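Local coordinates for periplasmic binding protein/LacI transcriptional regulator (Burkholderia graminis C4D1M, PDB 5HQJ) that binds D-arabinose in its interdomain cleft and probably serves as the sugar-capturing solute-binding component of an ABC transporter, at residues Thr190-Ala195 / Gly216-Gly221; Arg196-Val201 / Val225-Asn230; Val243-Asp248 / Gly259-Ile264. All blocks are in the same frame, centred on the assembly; numbering follows the deposited sequence. Where two conformers were deposited one is given.

Contact 1 (Thr190-Ala195 / Gly216-Gly221); sequences TDDDLA and GVSQVG. With 64K (alpha-D-arabinopyranose), chain B.
S218 is the first residue of 216-221 to meet the opposite loop, and it does so through its hydroxyl: OG donates to OD1 of D192 over 2.6 Å, on the syn side of the carboxylate. With chi1 at 72°, OG is tucked between the backbone N and the carbonyl carbon of S218, which turns it toward 190-195. One residue on, Q219 serves the ligand directly, its backbone N giving a hydrogen bond of 3.0 Å to O4 of the arabinopyranose. Its CG packs against C4 of the sugar. D192 is itself a pocket residue, its carboxylate lying close to the sugar O4, and it also holds S218 OG beside the sugar-binding backbone. V220 then wedges two methyls against 190-195. V220 CG1 reaches D192 OD1 (3.3 Å) and also lies beside T190 OG1, which is hydrogen-bonded to T157 O and accepts from D192 N in what looks like an ST turn, the position of D192 N being less certain. V220 CG2 lies 3.5 Å from L194 CA and touches L194 CD1. The contact therefore sits where strand 211-216 gives way to helix 221-229, with helix 194-207 starting alongside and L194 reaching P223 and A224.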
ATOM      1  N   THR A 190     -10.838   3.320   7.918  1.00 14.45           N
ATOM      2  CA  THR A 190     -10.222   3.249   9.237  1.00 16.62           C
ATOM      3  C   THR A 190      -9.099   4.244   9.441  1.00 23.25           C
ATOM      4  O   THR A 190      -8.562   4.338  10.545  1.00 21.05           O
ATOM      5  CB  THR A 190      -9.619   1.871   9.485  1.00 11.05           C
ATOM      6  OG1 THR A 190      -8.564   1.652   8.542  1.00 15.20           O
ATOM      7  CG2 THR A 190     -10.687   0.794   9.341  1.00 12.05           C
ATOM      8  N   ASP A 191      -8.736   4.938   8.372  0.59 18.80           N
ATOM      9  CA  ASP A 191      -7.550   5.761   8.370  0.59 20.59           C
ATOM     10  C   ASP A 191      -6.362   4.951   8.889  0.59 29.37           C
ATOM     11  O   ASP A 191      -5.397   5.528   9.379  0.59 26.79           O
ATOM     12  CB  ASP A 191      -7.767   7.027   9.216  0.59 30.85           C
ATOM     13  CG  ASP A 191      -8.954   7.868   8.736  0.59 41.62           C
ATOM     14  OD1 ASP A 191      -9.199   7.916   7.511  0.59 49.40           O
ATOM     15  OD2 ASP A 191      -9.639   8.488   9.583  0.59 38.35           O
ATOM     16  N   ASP A 192      -6.438   3.618   8.769  1.00 22.38           N
ATOM     17  CA  ASP A 192      -5.396   2.717   9.263  1.00 26.79           C
ATOM     18  C   ASP A 192      -5.035   3.024  10.705  1.00 19.60           C
ATOM     19  O   ASP A 192      -3.894   2.858  11.112  1.00 30.42           O
ATOM     20  CB  ASP A 192      -4.142   2.781   8.378  1.00 35.21           C
ATOM     21  CG  ASP A 192      -4.291   2.002   7.087  1.00 60.03           C
ATOM     22  OD1 ASP A 192      -5.295   1.281   6.934  1.00 97.85           O
ATOM     23  OD2 ASP A 192      -3.380   2.082   6.235  1.00 41.93           O
ATOM     24  N   ASP A 193      -6.001   3.471  11.495  1.00 27.46           N
ATOM     25  CA  ASP A 193      -5.840   3.443  12.932  1.00 26.74           C
ATOM     26  C   ASP A 193      -6.317   2.064  13.408  1.00 29.60           C
ATOM     27  O   ASP A 193      -7.436   1.683  13.108  1.00 21.87           O
ATOM     28  CB  ASP A 193      -6.625   4.564  13.600  1.00 36.14           C
ATOM     29  CG  ASP A 193      -6.511   4.537  15.108  1.00 54.67           C
ATOM     30  OD1 ASP A 193      -7.394   3.948  15.750  1.00 44.21           O
ATOM     31  OD2 ASP A 193      -5.543   5.102  15.653  1.00 76.43           O
ATOM     32  N   LEU A 194      -5.467   1.327  14.124  1.00 28.01           N
ATOM     33  CA  LEU A 194      -5.784  -0.046  14.554  1.00 18.87           C
ATOM     34  C   LEU A 194      -6.995  -0.049  15.461  1.00 37.40           C
ATOM     35  O   LEU A 194      -7.912  -0.849  15.269  1.00 19.92           O
ATOM     36  CB  LEU A 194      -4.574  -0.688  15.225  1.00 17.81           C
ATOM     37  CG  LEU A 194      -4.714  -2.126  15.761  1.00 21.47           C
ATOM     38  CD1 LEU A 194      -5.234  -3.103  14.689  1.00 17.80           C
ATOM     39  CD2 LEU A 194      -3.384  -2.632  16.337  1.00 23.60           C
ATOM     40  N   ALA A 195      -7.023   0.859  16.427  1.00 30.85           N
ATOM     41  CA  ALA A 195      -8.158   0.953  17.322  1.00 30.20           C
ATOM     42  C   ALA A 195      -9.431   1.235  16.531  1.00 17.28           C
ATOM     43  O   ALA A 195     -10.507   0.642  16.770  1.00 20.15           O
ATOM     44  CB  ALA A 195      -7.912   2.025  18.367  1.00 33.64           C
ATOM     45  N   GLY A 216      -9.455  -7.098   3.783  1.00  7.36           N
ATOM     46  CA  GLY A 216      -8.728  -5.967   4.318  1.00  7.53           C
ATOM     47  C   GLY A 216      -7.796  -5.487   3.224  1.00 10.11           C
ATOM     48  O   GLY A 216      -6.897  -6.226   2.832  1.00 12.45           O
ATOM     49  N   VAL A 217      -8.053  -4.310   2.653  1.00  8.08           N
ATOM     50  CA  VAL A 217      -7.281  -3.844   1.518  1.00  7.78           C
ATOM     51  C   VAL A 217      -6.124  -2.906   1.929  1.00  9.02           C
ATOM     52  O   VAL A 217      -5.373  -2.429   1.060  1.00 13.53           O
ATOM     53  CB  VAL A 217      -8.157  -3.124   0.461  1.00 11.13           C
ATOM     54  CG1 VAL A 217      -9.132  -4.138  -0.163  1.00  8.83           C
ATOM     55  CG2 VAL A 217      -8.848  -1.823   1.013  1.00  8.40           C
ATOM     56  N   SER A 218      -6.005  -2.612   3.227  1.00 10.19           N
ATOM     57  CA  SER A 218      -4.896  -1.822   3.764  1.00 10.23           C
ATOM     58  C   SER A 218      -4.201  -2.603   4.898  1.00 14.19           C
ATOM     59  O   SER A 218      -4.693  -3.619   5.337  1.00 13.75           O
ATOM     60  CB  SER A 218      -5.386  -0.465   4.250  1.00 13.50           C
ATOM     61  OG  SER A 218      -6.136  -0.616   5.424  1.00 14.95           O
ATOM     62  N   GLN A 219      -3.035  -2.153   5.342  1.00 25.90           N
ATOM     63  CA  GLN A 219      -2.229  -3.038   6.183  1.00 49.74           C
ATOM     64  C   GLN A 219      -2.886  -3.311   7.541  1.00 22.65           C
ATOM     65  O   GLN A 219      -2.611  -4.347   8.112  1.00 19.96           O
ATOM     66  CB  GLN A 219      -0.790  -2.506   6.379  1.00 64.34           C
ATOM     67  CG  GLN A 219      -0.638  -1.034   6.676  1.00 79.06           C
ATOM     68  CD  GLN A 219      -1.376  -0.622   7.913  1.00 83.83           C
ATOM     69  OE1 GLN A 219      -2.455  -0.044   7.843  1.00110.16           O
ATOM     70  NE2 GLN A 219      -0.800  -0.918   9.063  1.00 52.04           N
ATOM     71  N   VAL A 220      -3.779  -2.439   8.013  1.00 15.42           N
ATOM     72  CA  VAL A 220      -4.492  -2.640   9.304  1.00 20.41           C
ATOM     73  C   VAL A 220      -5.644  -3.684   9.312  1.00 16.68           C
ATOM     74  O   VAL A 220      -6.100  -4.148  10.387  1.00 10.93           O
ATOM     75  CB  VAL A 220      -5.085  -1.308   9.785  1.00 38.24           C
ATOM     76  CG1 VAL A 220      -6.419  -1.010   9.091  1.00 34.42           C
ATOM     77  CG2 VAL A 220      -5.251  -1.308  11.293  1.00 49.43           C
ATOM     78  N   GLY A 221      -6.116  -4.063   8.142  1.00 12.59           N
ATOM     79  CA  GLY A 221      -7.306  -4.891   8.106  1.00 10.92           C
ATOM     80  C   GLY A 221      -7.055  -6.264   8.688  1.00 10.62           C
ATOM     81  O   GLY A 221      -7.848  -6.776   9.508  1.00 11.46           O
TER
HETATM   82  O2  64K B 401       0.180  -0.103  -0.314  1.00 16.25           O
HETATM   83  C2  64K B 401      -0.416   0.370   0.942  1.00 23.94           C
HETATM   84  C3  64K B 401      -0.228  -0.710   1.959  1.00 16.72           C
HETATM   85  O3  64K B 401      -1.146  -1.747   1.692  1.00 17.68           O
HETATM   86  C4  64K B 401      -0.534  -0.227   3.372  1.00 25.40           C
HETATM   87  O4  64K B 401      -1.934   0.052   3.555  1.00 27.04           O
HETATM   88  C5  64K B 401       0.201   1.007   3.644  1.00 16.43           C
HETATM   89  O5  64K B 401      -0.248   2.031   2.722  1.00 16.05           O
HETATM   90  C1  64K B 401       0.269   1.632   1.385  1.00 22.94           C
HETATM   91  O1  64K B 401      -0.031   2.631   0.489  1.00 12.46           O

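Contact 2 (Arg196-Val201 / Val225-Asn230); sequences RGVSVV and VAKVLN
Two neighbouring helices on one face of the mixed sheet that includes strands 181-188, 211-216 and 242-246, namely 194-207 and 221-229, meet here through their valines. V201 points at the partner helix and divides its two methyls between two residues. Its CG1 slides past V228 in the opposite direction, 3.8 Å from V228 CB, while its CG2 meets V225 CG2 at 3.9 Å, the two side chains crossing at about a right angle. One turn earlier V198 does the same with its own branches: CG1 packs on V228 CG2 (3.7 Å), and the exposed K227 chain, bent at its third torsion, lays CD on V198 CG2, also at 3.7 Å. In V198 this division follows from chi1 of 171°, which places CG1 opposite the backbone N and CG2 opposite the carbonyl carbon. Both helices belong to the alternating beta-alpha units of a periplasmic binding protein domain, with strand 211-216 between them in the chain. The short segments run at 59° to each other, with their axes 9.0 Å apart at closest approach. The interface is wholly apolar between these side chains. V228 also touches L205 and F234.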
ATOM      1  N   ARG A 196      -9.322   2.109  15.538  1.00 26.49           N
ATOM      2  CA  ARG A 196     -10.466   2.396  14.677  1.00 30.65           C
ATOM      3  C   ARG A 196     -10.845   1.147  13.864  1.00 16.43           C
ATOM      4  O   ARG A 196     -12.020   0.856  13.684  1.00 16.70           O
ATOM      5  CB  ARG A 196     -10.163   3.575  13.747  1.00 29.46           C
ATOM      6  CG  ARG A 196     -11.423   4.280  13.226  1.00 60.69           C
ATOM      7  CD  ARG A 196     -11.122   5.558  12.421  1.00 86.53           C
ATOM      8  NE  ARG A 196     -10.634   6.669  13.249  1.00106.96           N
ATOM      9  CZ  ARG A 196      -9.385   7.140  13.253  1.00124.55           C
ATOM     10  NH1 ARG A 196      -8.452   6.613  12.472  1.00147.70           N
ATOM     11  NH2 ARG A 196      -9.061   8.154  14.044  1.00108.42           N
ATOM     12  N   GLY A 197      -9.835   0.448  13.350  1.00 20.32           N
ATOM     13  CA  GLY A 197     -10.081  -0.828  12.676  1.00 15.06           C
ATOM     14  C   GLY A 197     -10.791  -1.884  13.528  1.00 13.44           C
ATOM     15  O   GLY A 197     -11.725  -2.580  13.058  1.00 10.86           O
ATOM     16  N   VAL A 198     -10.347  -2.044  14.778  1.00 14.15           N
ATOM     17  CA  VAL A 198     -11.030  -2.916  15.735  1.00 13.26           C
ATOM     18  C   VAL A 198     -12.502  -2.507  15.899  1.00 13.45           C
ATOM     19  O   VAL A 198     -13.396  -3.335  15.737  1.00 13.44           O
ATOM     20  CB  VAL A 198     -10.293  -2.896  17.084  1.00 17.88           C
ATOM     21  CG1 VAL A 198     -11.074  -3.592  18.131  1.00 18.08           C
ATOM     22  CG2 VAL A 198      -8.933  -3.542  16.920  1.00 12.78           C
ATOM     23  N   SER A 199     -12.755  -1.211  16.134  1.00 16.75           N
ATOM     24  CA  SER A 199     -14.131  -0.713  16.284  1.00 21.17           C
ATOM     25  C   SER A 199     -14.978  -1.048  15.075  1.00 10.61           C
ATOM     26  O   SER A 199     -16.107  -1.586  15.147  1.00 14.69           O
ATOM     27  CB  SER A 199     -14.139   0.806  16.489  1.00 20.18           C
ATOM     28  OG  SER A 199     -13.221   1.187  17.495  1.00 59.70           O
ATOM     29  N   VAL A 200     -14.427  -0.778  13.886  1.00 16.84           N
ATOM     30  CA  VAL A 200     -15.134  -1.073  12.654  1.00 19.97           C
ATOM     31  C   VAL A 200     -15.417  -2.544  12.501  1.00 12.36           C
ATOM     32  O   VAL A 200     -16.543  -2.929  12.235  1.00 13.38           O
ATOM     33  CB  VAL A 200     -14.332  -0.551  11.433  1.00 18.05           C
ATOM     34  CG1 VAL A 200     -14.990  -1.000  10.104  1.00 15.14           C
ATOM     35  CG2 VAL A 200     -14.214   0.979  11.516  1.00 18.99           C
ATOM     36  N   VAL A 201     -14.407  -3.384  12.711  1.00 13.89           N
ATOM     37  CA  VAL A 201     -14.622  -4.810  12.576  1.00 16.64           C
ATOM     38  C   VAL A 201     -15.640  -5.322  13.602  1.00 11.18           C
ATOM     39  O   VAL A 201     -16.507  -6.121  13.236  1.00 11.71           O
ATOM     40  CB  VAL A 201     -13.308  -5.593  12.707  1.00 15.65           C
ATOM     41  CG1 VAL A 201     -13.566  -7.099  12.854  1.00 19.17           C
ATOM     42  CG2 VAL A 201     -12.472  -5.361  11.469  1.00 16.51           C
ATOM     43  N   VAL A 225      -8.854  -7.633  12.180  1.00 10.07           N
ATOM     44  CA  VAL A 225      -9.704  -8.800  12.159  1.00 10.04           C
ATOM     45  C   VAL A 225      -9.174  -9.896  13.085  1.00 12.54           C
ATOM     46  O   VAL A 225      -9.915 -10.499  13.876  1.00 11.40           O
ATOM     47  CB  VAL A 225      -9.853  -9.347  10.748  1.00  9.63           C
ATOM     48  CG1 VAL A 225     -10.630 -10.649  10.758  1.00 11.67           C
ATOM     49  CG2 VAL A 225     -10.640  -8.378   9.920  1.00  9.01           C
ATOM     50  N   ALA A 226      -7.859 -10.109  13.073  1.00 11.08           N
ATOM     51  CA  ALA A 226      -7.302 -11.130  13.928  1.00 11.75           C
ATOM     52  C   ALA A 226      -7.476 -10.718  15.379  1.00 13.99           C
ATOM     53  O   ALA A 226      -7.772 -11.587  16.207  1.00 15.51           O
ATOM     54  CB  ALA A 226      -5.844 -11.378  13.578  1.00 14.71           C
ATOM     55  N   LYS A 227      -7.347  -9.429  15.711  1.00 12.06           N
ATOM     56  CA  LYS A 227      -7.448  -8.999  17.102  1.00 12.50           C
ATOM     57  C   LYS A 227      -8.870  -9.277  17.589  1.00 14.28           C
ATOM     58  O   LYS A 227      -9.075  -9.814  18.688  1.00 16.04           O
ATOM     59  CB  LYS A 227      -7.098  -7.522  17.246  1.00 16.06           C
ATOM     60  CG  LYS A 227      -7.156  -7.055  18.688  1.00 23.93           C
ATOM     61  CD  LYS A 227      -6.634  -5.646  18.849  1.00 35.61           C
ATOM     62  CE  LYS A 227      -5.221  -5.624  19.388  1.00 66.90           C
ATOM     63  NZ  LYS A 227      -4.944  -4.353  20.113  1.00 68.74           N
ATOM     64  N   VAL A 228      -9.846  -8.965  16.747  1.00 12.76           N
ATOM     65  CA  VAL A 228     -11.257  -9.047  17.149  1.00 11.61           C
ATOM     66  C   VAL A 228     -11.710 -10.494  17.261  1.00 11.83           C
ATOM     67  O   VAL A 228     -12.414 -10.872  18.216  1.00 17.64           O
ATOM     68  CB  VAL A 228     -12.128  -8.268  16.184  1.00 11.16           C
ATOM     69  CG1 VAL A 228     -13.628  -8.525  16.472  1.00 18.25           C
ATOM     70  CG2 VAL A 228     -11.820  -6.768  16.323  1.00 14.13           C
ATOM     71  N   LEU A 229     -11.275 -11.316  16.319  1.00 11.71           N
ATOM     72  CA  LEU A 229     -11.597 -12.738  16.349  1.00 14.54           C
ATOM     73  C   LEU A 229     -10.961 -13.458  17.527  1.00 16.81           C
ATOM     74  O   LEU A 229     -11.437 -14.521  17.923  1.00 20.03           O
ATOM     75  CB  LEU A 229     -11.155 -13.388  15.042  1.00 15.09           C
ATOM     76  CG  LEU A 229     -12.009 -13.008  13.828  1.00 14.34           C
ATOM     77  CD1 LEU A 229     -11.503 -13.837  12.658  1.00 12.18           C
ATOM     78  CD2 LEU A 229     -13.491 -13.250  14.030  1.00 20.61           C
ATOM     79  N   ASN A 230      -9.915 -12.884  18.102  1.00 13.09           N
ATOM     80  CA  ASN A 230      -9.226 -13.523  19.192  1.00 14.41           C
ATOM     81  C   ASN A 230      -9.724 -12.964  20.531  1.00 31.96           C
ATOM     82  O   ASN A 230      -8.938 -12.680  21.430  1.00 59.16           O
ATOM     83  CB  ASN A 230      -7.713 -13.339  19.065  1.00 19.56           C
ATOM     84  CG  ASN A 230      -6.913 -14.404  19.820  1.00 51.42           C
ATOM     85  OD1 ASN A 230      -7.476 -15.315  20.417  1.00 67.33           O
ATOM     86  ND2 ASN A 230      -5.592 -14.290  19.776  1.00 65.65           N
TER

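Contact 3 (Val243-Asp248 / Gly259-Ile264); sequences VLAFDD and GYIQGI. With 64K (alpha-D-arabinopyranose), chain B.
Strands 242-246 and 263-266 run parallel here, L244 pairing with G263 and A245 with I264, and A245 N donates to G263 O over 3.0 Å. Before the strand pairing begins, V243 O receives Q262 N at 2.9 Å and, more weakly, G263 N, two successive amides on one carbonyl. The side chain of Q262 completes this junction. Its OE1 takes the N-H of V243 at 2.9 Å, in the carbonyl plane and on a lone pair, so that Q262 grips both the N and the O of V243. The fold-back depends on a bend at chi2 (59°), and the other end of the amide, NE2, makes a weak hydrogen bond to G259 O.

On the face bearing A245 and I264, apolar branches mesh: A245 CB touches I264 CG2 at 4.0 Å and I261 CG2 slightly farther off. In the conformer described, I264 CD1 extends to D247 O (3.6 Å), while its side chain also meets T252, L253 and L256 of helix 250-258. From the other face, L244 CD2 lies 3.8 Å from G263 CA, directly over a position without a side chain.

At the end of the strand F246, and just past it D247, come up to the sugar. D247 OD2 accepts from O3 of the arabinopyranose in a very short hydrogen bond of 2.5 Å, and Q267 holds its OD1, leaving the carboxylate fixed by partners at both oxygens. The F246 ring lies obliquely to O3 and forms a cation-pi pair with R168.

The two strands and the helix 250-258 between them make a beta-alpha-beta unit, whose first strand carries ligand-binding residues at its C-terminal end, as in the type I periplasmic binding protein fold.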
ATOM      1  N   VAL A 243     -11.159 -14.671   5.446  1.00 13.19           N
ATOM      2  CA  VAL A 243     -10.523 -13.382   5.608  1.00 10.31           C
ATOM      3  C   VAL A 243      -9.298 -13.271   4.709  1.00  9.98           C
ATOM      4  O   VAL A 243      -8.360 -14.054   4.784  1.00 11.75           O
ATOM      5  CB  VAL A 243     -10.102 -13.134   7.081  1.00 14.86           C
ATOM      6  CG1 VAL A 243      -9.380 -11.770   7.229  1.00 11.67           C
ATOM      7  CG2 VAL A 243     -11.316 -13.252   8.015  1.00 10.92           C
ATOM      8  N   LEU A 244      -9.313 -12.278   3.846  1.00  9.86           N
ATOM      9  CA  LEU A 244      -8.198 -11.966   2.957  1.00  9.58           C
ATOM     10  C   LEU A 244      -7.675 -10.581   3.307  1.00  9.67           C
ATOM     11  O   LEU A 244      -8.455  -9.634   3.452  1.00 10.97           O
ATOM     12  CB  LEU A 244      -8.633 -12.018   1.489  1.00 11.29           C
ATOM     13  CG  LEU A 244      -9.235 -13.328   0.996  1.00 12.75           C
ATOM     14  CD1 LEU A 244      -9.624 -13.261  -0.511  1.00 11.63           C
ATOM     15  CD2 LEU A 244      -8.224 -14.477   1.183  1.00 13.02           C
ATOM     16  N   ALA A 245      -6.369 -10.455   3.466  1.00  9.58           N
ATOM     17  CA  ALA A 245      -5.806  -9.230   3.971  1.00 10.51           C
ATOM     18  C   ALA A 245      -4.647  -8.816   3.088  1.00 14.93           C
ATOM     19  O   ALA A 245      -4.225  -9.580   2.260  1.00 16.58           O
ATOM     20  CB  ALA A 245      -5.344  -9.400   5.422  1.00 10.21           C
ATOM     21  N   PHE A 246      -4.180  -7.598   3.298  1.00 13.92           N
ATOM     22  CA  PHE A 246      -3.062  -7.013   2.567  1.00 14.05           C
ATOM     23  C   PHE A 246      -1.828  -6.863   3.450  1.00 16.57           C
ATOM     24  O   PHE A 246      -1.913  -6.563   4.653  1.00 17.44           O
ATOM     25  CB  PHE A 246      -3.472  -5.645   1.995  1.00 15.42           C
ATOM     26  CG  PHE A 246      -3.363  -5.544   0.503  1.00 12.44           C
ATOM     27  CD1 PHE A 246      -2.238  -5.010  -0.082  1.00 16.76           C
ATOM     28  CD2 PHE A 246      -4.378  -5.987  -0.332  1.00 11.38           C
ATOM     29  CE1 PHE A 246      -2.138  -4.933  -1.456  1.00 12.63           C
ATOM     30  CE2 PHE A 246      -4.277  -5.889  -1.710  1.00 13.16           C
ATOM     31  CZ  PHE A 246      -3.158  -5.372  -2.261  1.00 13.96           C
ATOM     32  N   ASP A 247      -0.680  -7.117   2.819  1.00 12.09           N
ATOM     33  CA  ASP A 247       0.666  -6.888   3.363  1.00 10.96           C
ATOM     34  C   ASP A 247       1.034  -7.981   4.355  1.00 16.40           C
ATOM     35  O   ASP A 247       0.248  -8.901   4.604  1.00 15.29           O
ATOM     36  CB  ASP A 247       0.766  -5.496   3.957  1.00  9.97           C
ATOM     37  CG  ASP A 247       0.434  -4.401   2.940  1.00 17.45           C
ATOM     38  OD1 ASP A 247       0.799  -4.532   1.730  1.00 13.79           O
ATOM     39  OD2 ASP A 247      -0.219  -3.400   3.310  1.00 19.02           O
ATOM     40  N   ASP A 248       2.274  -7.953   4.828  1.00 14.70           N
ATOM     41  CA  ASP A 248       2.808  -9.069   5.623  1.00 11.14           C
ATOM     42  C   ASP A 248       3.386  -8.583   6.946  1.00 16.09           C
ATOM     43  O   ASP A 248       4.371  -9.135   7.430  1.00 15.89           O
ATOM     44  CB  ASP A 248       3.888  -9.860   4.846  1.00 13.49           C
ATOM     45  CG  ASP A 248       5.236  -9.148   4.813  1.00 14.93           C
ATOM     46  OD1 ASP A 248       5.205  -7.904   4.784  1.00 17.79           O
ATOM     47  OD2 ASP A 248       6.296  -9.825   4.802  1.00 15.02           O
ATOM     48  N   GLY A 259      -4.730 -19.035  11.958  1.00 18.06           N
ATOM     49  CA  GLY A 259      -5.985 -19.416  11.310  1.00 18.62           C
ATOM     50  C   GLY A 259      -7.053 -18.339  11.300  1.00 17.56           C
ATOM     51  O   GLY A 259      -8.211 -18.575  10.946  1.00 17.80           O
ATOM     52  N   TYR A 260      -6.694 -17.143  11.750  1.00 16.91           N
ATOM     53  CA  TYR A 260      -7.645 -16.018  11.771  1.00 14.62           C
ATOM     54  C   TYR A 260      -7.737 -15.314  10.408  1.00 18.34           C
ATOM     55  O   TYR A 260      -8.717 -14.615  10.114  1.00 16.09           O
ATOM     56  CB  TYR A 260      -7.237 -15.023  12.855  1.00 15.22           C
ATOM     57  CG  TYR A 260      -7.382 -15.533  14.244  1.00 14.43           C
ATOM     58  CD1 TYR A 260      -8.623 -15.862  14.721  1.00 14.05           C
ATOM     59  CD2 TYR A 260      -6.280 -15.677  15.071  1.00 23.82           C
ATOM     60  CE1 TYR A 260      -8.794 -16.328  16.016  1.00 23.57           C
ATOM     61  CE2 TYR A 260      -6.437 -16.151  16.370  1.00 32.59           C
ATOM     62  CZ  TYR A 260      -7.707 -16.480  16.823  1.00 29.79           C
ATOM     63  OH  TYR A 260      -7.931 -16.951  18.104  1.00 29.36           O
ATOM     64  N   ILE A 261      -6.684 -15.474   9.620  1.00 13.36           N
ATOM     65  CA  ILE A 261      -6.575 -14.952   8.264  1.00 11.47           C
ATOM     66  C   ILE A 261      -6.302 -16.140   7.350  1.00 15.73           C
ATOM     67  O   ILE A 261      -5.506 -17.015   7.710  1.00 14.72           O
ATOM     68  CB  ILE A 261      -5.459 -13.878   8.199  1.00 13.69           C
ATOM     69  CG1 ILE A 261      -5.800 -12.732   9.175  1.00 16.72           C
ATOM     70  CG2 ILE A 261      -5.203 -13.362   6.764  1.00 10.11           C
ATOM     71  CD1 ILE A 261      -4.743 -11.666   9.314  1.00 16.33           C
ATOM     72  N   GLN A 262      -6.965 -16.190   6.199  1.00 14.57           N
ATOM     73  CA  GLN A 262      -6.868 -17.325   5.263  1.00 11.45           C
ATOM     74  C   GLN A 262      -5.945 -17.063   4.087  1.00 18.69           C
ATOM     75  O   GLN A 262      -5.403 -17.991   3.501  1.00 20.11           O
ATOM     76  CB  GLN A 262      -8.260 -17.700   4.751  1.00 14.39           C
ATOM     77  CG  GLN A 262      -9.122 -18.486   5.733  1.00 18.86           C
ATOM     78  CD  GLN A 262      -9.350 -17.754   7.033  1.00 22.61           C
ATOM     79  OE1 GLN A 262      -9.829 -16.622   7.050  1.00 16.05           O
ATOM     80  NE2 GLN A 262      -8.960 -18.375   8.129  1.00 18.40           N
ATOM     81  N   GLY A 263      -5.758 -15.801   3.739  1.00 12.49           N
ATOM     82  CA  GLY A 263      -4.895 -15.459   2.622  1.00 15.58           C
ATOM     83  C   GLY A 263      -4.448 -14.031   2.726  1.00 17.61           C
ATOM     84  O   GLY A 263      -5.187 -13.192   3.272  1.00 13.49           O
ATOM     85  N   ILE A 264      -3.257 -13.726   2.235  0.60 13.58           N
ATOM     86  CA  ILE A 264      -2.898 -12.342   2.112  0.60 11.89           C
ATOM     87  C   ILE A 264      -2.362 -12.024   0.710  0.60  9.05           C
ATOM     88  O   ILE A 264      -2.120 -12.900  -0.149  0.60 10.39           O
ATOM     89  CB  ILE A 264      -1.896 -11.921   3.190  0.60  9.42           C
ATOM     90  CG1 ILE A 264      -0.609 -12.748   3.077  0.60 11.59           C
ATOM     91  CG2 ILE A 264      -2.513 -12.059   4.579  0.60 20.60           C
ATOM     92  CD1 ILE A 264       0.445 -12.475   4.149  0.60 14.56           C
TER
HETATM   93  O2  64K B 401       0.180  -0.103  -0.314  1.00 16.25           O
HETATM   94  C2  64K B 401      -0.416   0.370   0.942  1.00 23.94           C
HETATM   95  C3  64K B 401      -0.228  -0.710   1.959  1.00 16.72           C
HETATM   96  O3  64K B 401      -1.146  -1.747   1.692  1.00 17.68           O
HETATM   97  C4  64K B 401      -0.534  -0.227   3.372  1.00 25.40           C
HETATM   98  O4  64K B 401      -1.934   0.052   3.555  1.00 27.04           O
HETATM   99  C5  64K B 401       0.201   1.007   3.644  1.00 16.43           C
HETATM  100  O5  64K B 401      -0.248   2.031   2.722  1.00 16.05           O
HETATM  101  C1  64K B 401       0.269   1.632   1.385  1.00 22.94           C
HETATM  102  O1  64K B 401      -0.031   2.631   0.489  1.00 12.46           O

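How the contacts relate
Following the chain, 190-195 leads into helix 194-207, whose next turns form 196-201; strand 211-216 then brings in 216-221, and helix 221-229 supplies 225-230. Contacts 1 and 2 therefore cross: contact 1 closes the loop around helix 194-207 and strand 211-216, while contact 2 opens inside it and closes beyond it. Contact 3 follows in series, closing the shorter loop around helix 250-258. G216 joins contact 1 to contact 3 by pairing with L244 in the sheet, and V225 of contact 2 packs on V243. Contacts 1 and 3 both reach the arabinopyranose, whereas contact 2 binds the helices together farther from the sugar.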